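Local structure of endo alpha-1,4 polygalactosaminidase (Neosartorya fumigata, 6OJ1) at residues G79-C84 with G141-D146; V145-V150 with M182-K187. The protein hydrolyses alpha-1,4-linked galactosamine polymers from within the chain, as an endo-acting glycoside hydrolase that disrupts microbial biofilms. One frame throughout, in Å; residues are numbered along the deposited sequence.

Overall arrangement
Both contacts lie in the parallel beta-sheet of the (beta/alpha)-barrel and share strand 144-148. Contact 1 joins it to strand 81-87 and contact 2 to strand 183-187, so three successive barrel strands are described. Their centres are 11 Å apart. The centre of contact 1 lies about 12 Å from the centre of the chain, that of contact 2 about 5 Å. Val145 and Asp146 belong to both. The two also touch directly: Asp143 O is 3.1 Å from Ser183 N, a probable hydrogen bond. The side chain of Lys187 in contact 2 is about 5 Å from a bound potassium ion, and that of Asp146 about 10 Å.

Contact 1 (G79-C84 with G141-D146); sequences GRKVIC and GCDGVD
Strands 81-84 and 144-146 run parallel in register, Ile83 beside Gly144 and Cys84 beside Val145, with their axes 4.2 Å apart at closest approach. Cys84 N donates a hydrogen bond to Gly144 O, and Asp146 N donates one to Cys84 O. Val82 O takes two donors, Asp143 N at 2.8 Å and the longer Gly144 N at 3.3 Å.

Asp143 turns back over the start of strand 81-84. Asp143 OD2 accepts from Val82 N at 2.8 Å, using the anti lone pair in a fairly straight bond (165°). Gln76 NE2 also binds OD2, so two donors grip this oxygen. The Lys81 and Asp143 side chains cross at about a right angle, Lys81 CD 3.6 Å from Asp143 CG. The Lys81 ammonium end makes a cation-pi contact with Trp34.

Cys84, on the same face of the sheet as Val145, is joined by a disulfide to Cys142 in the preceding loop, SG to SG 2.0 Å, with a chi3 of -89°. Both sulfurs stand anti to their own carbonyl carbons. On the other face, Ile83 CG2 rests 3.5 Å from Asp146 CB. Parallel neighbours of this kind are characteristic of a (beta/alpha)-barrel; here a disulfide also ties strand 81-87 to the loop between helix 124-140 and strand 144-148.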
# COMPACT_ATOMS: atom_id res chain seq x y z
N GLY A 79 -17.77 -8.96 -8.26
CA GLY A 79 -16.67 -9.53 -8.98
C GLY A 79 -15.32 -8.87 -8.76
O GLY A 79 -14.37 -9.18 -9.48
N ARG A 80 -15.21 -7.97 -7.80
CA ARG A 80 -13.98 -7.24 -7.59
C ARG A 80 -13.18 -7.84 -6.44
O ARG A 80 -13.71 -8.57 -5.60
CB ARG A 80 -14.28 -5.77 -7.33
CG ARG A 80 -14.83 -5.13 -8.59
CD ARG A 80 -15.47 -3.82 -8.35
NE ARG A 80 -16.19 -3.37 -9.54
CZ ARG A 80 -16.91 -2.26 -9.60
NH1 ARG A 80 -17.00 -1.49 -8.52
NH2 ARG A 80 -17.53 -1.92 -10.72
N LYS A 81 -11.88 -7.57 -6.44
CA LYS A 81 -11.01 -7.94 -5.35
C LYS A 81 -10.74 -6.73 -4.47
O LYS A 81 -10.67 -5.60 -4.95
CB LYS A 81 -9.69 -8.51 -5.88
CG LYS A 81 -9.82 -9.86 -6.62
CD LYS A 81 -10.05 -11.02 -5.66
CE LYS A 81 -10.08 -12.38 -6.38
NZ LYS A 81 -11.29 -12.50 -7.23
N VAL A 82 -10.59 -6.97 -3.16
CA VAL A 82 -10.42 -5.89 -2.20
C VAL A 82 -9.08 -6.05 -1.49
O VAL A 82 -8.82 -7.07 -0.84
CB VAL A 82 -11.57 -5.84 -1.18
CG1 VAL A 82 -11.38 -4.64 -0.24
CG2 VAL A 82 -12.92 -5.77 -1.88
N ILE A 83 -8.22 -5.04 -1.63
CA ILE A 83 -6.97 -4.92 -0.89
C ILE A 83 -7.24 -3.96 0.25
O ILE A 83 -7.83 -2.89 0.04
CB ILE A 83 -5.84 -4.40 -1.79
CG1 ILE A 83 -5.52 -5.40 -2.91
CG2 ILE A 83 -4.56 -4.14 -0.97
CD1 ILE A 83 -4.48 -4.88 -3.92
N CYS A 84 -6.81 -4.33 1.45
CA CYS A 84 -7.07 -3.53 2.64
C CYS A 84 -5.78 -2.86 3.07
O CYS A 84 -4.80 -3.53 3.43
CB CYS A 84 -7.64 -4.41 3.76
SG CYS A 84 -9.32 -4.94 3.31
N GLY A 141 -12.78 -10.09 5.43
CA GLY A 141 -12.88 -10.67 4.11
C GLY A 141 -11.94 -10.08 3.08
O GLY A 141 -12.11 -10.36 1.89
N CYS A 142 -10.95 -9.28 3.52
CA CYS A 142 -9.97 -8.70 2.60
C CYS A 142 -9.30 -9.79 1.77
O CYS A 142 -8.91 -10.84 2.29
CB CYS A 142 -8.90 -7.94 3.38
SG CYS A 142 -9.54 -6.61 4.43
N ASP A 143 -9.15 -9.52 0.48
CA ASP A 143 -8.42 -10.44 -0.39
C ASP A 143 -6.93 -10.30 -0.23
O ASP A 143 -6.19 -11.28 -0.40
CB ASP A 143 -8.81 -10.21 -1.85
CG ASP A 143 -10.25 -10.53 -2.12
OD1 ASP A 143 -10.61 -11.73 -2.04
OD2 ASP A 143 -11.04 -9.59 -2.38
N GLY A 144 -6.47 -9.11 0.11
CA GLY A 144 -5.05 -8.85 0.28
C GLY A 144 -4.92 -7.63 1.16
O GLY A 144 -5.90 -6.99 1.51
N VAL A 145 -3.67 -7.32 1.51
CA VAL A 145 -3.38 -6.17 2.37
C VAL A 145 -2.26 -5.35 1.74
O VAL A 145 -1.40 -5.88 1.03
CB VAL A 145 -3.01 -6.59 3.81
CG1 VAL A 145 -4.22 -7.23 4.53
CG2 VAL A 145 -1.82 -7.56 3.82
N ASP A 146 -2.27 -4.05 2.05
CA ASP A 146 -1.34 -3.06 1.49
C ASP A 146 -0.68 -2.35 2.66
O ASP A 146 -1.18 -1.30 3.12
CB ASP A 146 -2.10 -2.10 0.56
CG ASP A 146 -1.25 -0.94 0.06
OD1 ASP A 146 -0.01 -1.00 0.12
OD2 ASP A 146 -1.85 0.06 -0.39

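Contact 2 (V145-V150 with M182-K187); sequences VDPDNV and MSIGLK
Val145, Pro147, Met182 and Ile184 form the apolar centre between the parallel strands 145-148 and 183-187. With helix 163-179 these strands make a beta-alpha-beta unit of the (beta/alpha)-barrel. Val145 divides its two methyls between two partners. Val145 CG1 meets Met182 SD at 4.0 Å. Val145 CG2 meets Ile184 CG1, the two side chains crossing at a slant. Ile184 CG1 is anti to its backbone N (chi1 -165°), which carries Ile184 CD1 across to the Pro147 ring, 3.8 Å from Pro147 CG. The Ile184 and Pro147 side chains cross at about a right angle. Helix 124-140 touches Val145 and Met182 through Ala137. Further along, Val150 CG2 packs against Leu186 CD1.

The strands are directly bonded at one end, where Val145 N donates to Ser183 O at 2.9 Å. Val145 O is buried with no hydrogen-bond partner in the model; Ile184 CA makes a CA-H...O contact with it. Beyond this the strands spread, and water bridges them. One water donates to both Pro147 O and Gly185 O and accepts from Lys187 N. Another links Val150 N to Lys187 O.

The polar edge is built around Lys187. Its CG is anti to the backbone N (chi1 178°), and bends at chi2 and chi4 bring the chain past Asp146 to Asp148. Asp148 OD2 is hydrogen-bonded to Tyr85 OH. Asp146 does not touch the ammonium directly: Asp146 OD2 and Lys187 NZ are 4.9 Å apart. Two waters join them, one at each carboxylate oxygen, and the bond to OD1 is weak. Lys187 NZ reaches Asp148 OD1 itself at 3.0 Å, in a salt bridge whose hydrogen bond is weak.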
# COMPACT_ATOMS: atom_id res chain seq x y z
N VAL A 145 -3.67 -7.32 1.51
CA VAL A 145 -3.38 -6.17 2.37
C VAL A 145 -2.26 -5.35 1.74
O VAL A 145 -1.40 -5.88 1.03
CB VAL A 145 -3.01 -6.59 3.81
CG1 VAL A 145 -4.22 -7.23 4.53
CG2 VAL A 145 -1.82 -7.56 3.82
N ASP A 146 -2.27 -4.05 2.05
CA ASP A 146 -1.34 -3.06 1.49
C ASP A 146 -0.68 -2.35 2.66
O ASP A 146 -1.18 -1.30 3.12
CB ASP A 146 -2.10 -2.10 0.56
CG ASP A 146 -1.25 -0.94 0.06
OD1 ASP A 146 -0.01 -1.00 0.12
OD2 ASP A 146 -1.85 0.06 -0.39
N PRO A 147 0.42 -2.89 3.20
CA PRO A 147 1.02 -2.35 4.43
C PRO A 147 1.96 -1.19 4.15
O PRO A 147 2.94 -1.33 3.41
CB PRO A 147 1.77 -3.56 5.02
CG PRO A 147 1.31 -4.76 4.19
CD PRO A 147 1.01 -4.19 2.84
N ASP A 148 1.66 -0.03 4.75
CA ASP A 148 2.34 1.22 4.44
C ASP A 148 3.55 1.42 5.34
O ASP A 148 3.69 0.80 6.41
CB ASP A 148 1.36 2.40 4.60
CG ASP A 148 1.76 3.62 3.79
OD1 ASP A 148 2.80 3.62 3.07
OD2 ASP A 148 0.99 4.61 3.85
N ASN A 149 4.44 2.29 4.87
CA ASN A 149 5.53 2.85 5.66
C ASN A 149 6.52 1.78 6.11
O ASN A 149 6.96 1.77 7.26
CB ASN A 149 4.97 3.64 6.84
CG ASN A 149 4.14 4.80 6.38
OD1 ASN A 149 4.61 5.65 5.60
ND2 ASN A 149 2.87 4.83 6.79
N VAL A 150 6.86 0.88 5.20
CA VAL A 150 7.89 -0.12 5.47
C VAL A 150 9.26 0.38 5.05
O VAL A 150 10.20 -0.41 4.91
CB VAL A 150 7.54 -1.48 4.82
CG1 VAL A 150 6.25 -2.06 5.46
CG2 VAL A 150 7.39 -1.36 3.32
N MET A 182 -4.47 -14.35 2.70
CA MET A 182 -4.49 -13.06 2.03
C MET A 182 -3.19 -12.84 1.27
O MET A 182 -2.12 -13.30 1.69
CB MET A 182 -4.70 -11.92 3.02
CG MET A 182 -6.08 -11.96 3.69
SD MET A 182 -6.27 -10.62 4.87
CE MET A 182 -4.96 -10.99 6.02
N SER A 183 -3.30 -12.11 0.17
CA SER A 183 -2.15 -11.65 -0.59
C SER A 183 -1.60 -10.36 0.02
O SER A 183 -2.22 -9.72 0.88
CB SER A 183 -2.53 -11.46 -2.06
OG SER A 183 -3.03 -12.69 -2.57
N ILE A 184 -0.41 -9.97 -0.43
CA ILE A 184 0.30 -8.82 0.11
C ILE A 184 1.18 -8.24 -0.99
O ILE A 184 1.50 -8.91 -1.97
CB ILE A 184 1.16 -9.22 1.33
CG1 ILE A 184 1.61 -7.99 2.12
CG2 ILE A 184 2.36 -10.07 0.89
CD1 ILE A 184 2.24 -8.36 3.48
N GLY A 185 1.58 -6.98 -0.84
CA GLY A 185 2.54 -6.39 -1.75
C GLY A 185 3.46 -5.42 -1.03
O GLY A 185 3.23 -5.07 0.13
N LEU A 186 4.50 -4.99 -1.75
CA LEU A 186 5.49 -4.06 -1.22
C LEU A 186 5.12 -2.63 -1.58
O LEU A 186 4.98 -2.29 -2.75
CB LEU A 186 6.88 -4.40 -1.78
CG LEU A 186 7.99 -3.49 -1.26
CD1 LEU A 186 8.19 -3.74 0.26
CD2 LEU A 186 9.29 -3.71 -2.03
N LYS A 187 4.99 -1.78 -0.56
CA LYS A 187 4.71 -0.35 -0.75
C LYS A 187 6.05 0.37 -0.91
O LYS A 187 6.82 0.46 0.05
CB LYS A 187 3.94 0.20 0.44
CG LYS A 187 3.63 1.70 0.37
CD LYS A 187 2.70 2.03 -0.81
CE LYS A 187 2.16 3.47 -0.72
NZ LYS A 187 1.30 3.70 0.48
O HOH W 1 0.58 1.00 1.87
O HOH W 2 -0.98 2.51 -0.59
O HOH W 3 4.53 -3.16 2.01
O HOH W 4 6.66 1.84 2.44